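Local coordinates for probable oxidoreductase protein (Rhizobium etli, PDB 4FB5) that is probably an oxidoreductase of the GFO/IDH/MocA family, with a Rossmann-type domain expected to bind a dinucleotide cofactor, at residues V228-V233 with A255-R260. Sequence-based numbering, arbitrary orientation.
Sequences VITDMV and ANVLMR
Thr-230 and Val-257 form a non-hydrogen-bonded pair at the middle of two antiparallel strands, 228-233 and 255-260, both side chains rising from one face of the sheet. From CB, Val-257 splits into two methyls that share Thr-230 OG1 but differ in their second neighbour. CG1, anti to the backbone N (chi1 -176°), reaches diagonally across to Val-228 CB at 3.9 Å and also lies beside Thr-230 OG1; CG2 lies 3.8 Å from Thr-230 OG1 and slightly farther from the Thr-230 methyl. The threonine hydroxyl is thus flanked by hydrocarbon, and its polar need is met by the carbonyl oxygen of Met-380 on helix 367-385, which touches Val-228 and Met-259 on this face and also reaches Ile-229 and Asp-231. Farther along the same face, CG of selenomethionine Met-232 rests 3.8 Å from Ala-255 CB, close to helix 206-221. On the face bearing Ile-229 and Leu-258, Ile-229 CG2 lies 3.9 Å from Leu-258 CB. Four backbone bonds join the two segments: Ile-229 and Leu-258 exchange a reciprocal pair, the N of each 3.1 Å from the O of the other. Asp-231 and Asn-256 do the same, N to O 2.9 Å each way. Strand 266-272 continues the sheet beyond 255-260. Leu-258 meets Leu-258 of the second subunit, and Asp-231 forms a salt bridge with Arg-260 of that subunit. The chemistry implies a largely apolar Thr-230 face, whereas the Ile-229 face adds hydrophobic packing and reciprocal intersubunit ion pairs, joining the C-terminal-domain sheet to its neighbour.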
# COMPACT_ATOMS: atom_id res chain seq x y z
N VAL A 228 -3.63 -5.44 -33.20
CA VAL A 228 -4.55 -5.21 -32.08
C VAL A 228 -5.77 -6.09 -32.23
O VAL A 228 -6.15 -6.39 -33.35
CB VAL A 228 -5.01 -3.72 -31.94
CG1 VAL A 228 -3.81 -2.78 -31.75
CG2 VAL A 228 -5.91 -3.25 -33.10
N ILE A 229 -6.36 -6.54 -31.13
CA ILE A 229 -7.72 -7.03 -31.19
C ILE A 229 -8.50 -6.63 -29.92
O ILE A 229 -8.06 -6.89 -28.79
CB ILE A 229 -7.85 -8.50 -31.45
CG1 ILE A 229 -9.34 -8.85 -31.41
CG2 ILE A 229 -7.18 -9.31 -30.34
CD1 ILE A 229 -9.80 -10.04 -32.21
N THR A 230 -9.70 -6.08 -30.13
CA THR A 230 -10.40 -5.33 -29.15
C THR A 230 -11.74 -5.92 -28.74
O THR A 230 -12.50 -6.35 -29.58
CB THR A 230 -10.62 -3.98 -29.74
OG1 THR A 230 -9.34 -3.44 -30.08
CG2 THR A 230 -11.31 -3.07 -28.76
N ASP A 231 -12.01 -5.97 -27.43
CA ASP A 231 -13.35 -6.21 -26.90
C ASP A 231 -13.79 -4.89 -26.28
O ASP A 231 -12.98 -4.17 -25.70
CB ASP A 231 -13.38 -7.34 -25.87
CG ASP A 231 -14.80 -7.80 -25.57
OD1 ASP A 231 -15.72 -7.29 -26.27
OD2 ASP A 231 -15.04 -8.63 -24.65
N MSE A 232 -15.06 -4.52 -26.46
CA MSE A 232 -15.53 -3.20 -26.01
C MSE A 232 -16.79 -3.32 -25.23
O MSE A 232 -17.59 -4.18 -25.54
CB MSE A 232 -15.74 -2.25 -27.17
CG MSE A 232 -14.54 -1.44 -27.33
SE MSE A 232 -14.65 -0.37 -28.87
CE MSE A 232 -13.81 1.28 -28.32
N VAL A 233 -16.95 -2.48 -24.19
CA VAL A 233 -18.18 -2.53 -23.38
C VAL A 233 -19.03 -1.24 -23.42
O VAL A 233 -18.52 -0.17 -23.15
CB VAL A 233 -17.88 -2.93 -21.89
CG1 VAL A 233 -19.15 -3.40 -21.17
CG2 VAL A 233 -16.84 -4.00 -21.79
N ALA A 255 -12.85 -0.63 -23.09
CA ALA A 255 -12.13 -1.29 -24.16
C ALA A 255 -10.93 -2.06 -23.61
O ALA A 255 -10.14 -1.57 -22.79
CB ALA A 255 -11.68 -0.29 -25.19
N ASN A 256 -10.81 -3.28 -24.08
CA ASN A 256 -9.75 -4.16 -23.68
C ASN A 256 -9.10 -4.61 -24.96
O ASN A 256 -9.76 -5.00 -25.91
CB ASN A 256 -10.39 -5.29 -22.91
CG ASN A 256 -11.20 -4.78 -21.73
OD1 ASN A 256 -10.74 -3.97 -20.94
ND2 ASN A 256 -12.38 -5.28 -21.59
N VAL A 257 -7.80 -4.46 -25.04
CA VAL A 257 -7.13 -4.65 -26.30
C VAL A 257 -5.92 -5.50 -26.03
O VAL A 257 -5.14 -5.18 -25.13
CB VAL A 257 -6.66 -3.30 -26.82
CG1 VAL A 257 -6.02 -3.43 -28.20
CG2 VAL A 257 -7.81 -2.30 -26.83
N LEU A 258 -5.78 -6.60 -26.77
CA LEU A 258 -4.55 -7.34 -26.83
C LEU A 258 -3.71 -6.70 -27.91
O LEU A 258 -4.25 -6.25 -28.91
CB LEU A 258 -4.90 -8.73 -27.23
CG LEU A 258 -5.08 -9.71 -26.10
CD1 LEU A 258 -5.55 -9.06 -24.87
CD2 LEU A 258 -5.97 -10.86 -26.50
N MSE A 259 -2.41 -6.61 -27.74
CA MSE A 259 -1.63 -5.99 -28.80
C MSE A 259 -0.25 -6.60 -29.00
O MSE A 259 0.14 -7.54 -28.33
CB MSE A 259 -1.48 -4.49 -28.59
CG MSE A 259 -2.56 -3.86 -27.76
SE MSE A 259 -2.30 -1.92 -27.42
CE MSE A 259 -1.05 -2.02 -25.91
N ARG A 260 0.47 -6.03 -29.97
CA ARG A 260 1.87 -6.31 -30.22
C ARG A 260 2.50 -4.98 -30.56
O ARG A 260 2.01 -4.27 -31.42
CB ARG A 260 2.01 -7.27 -31.39
CG ARG A 260 1.51 -8.67 -31.09
CD ARG A 260 2.58 -9.44 -30.38
NE ARG A 260 2.14 -10.71 -29.84
CZ ARG A 260 2.93 -11.52 -29.14
NH1 ARG A 260 4.19 -11.17 -28.89
NH2 ARG A 260 2.45 -12.67 -28.69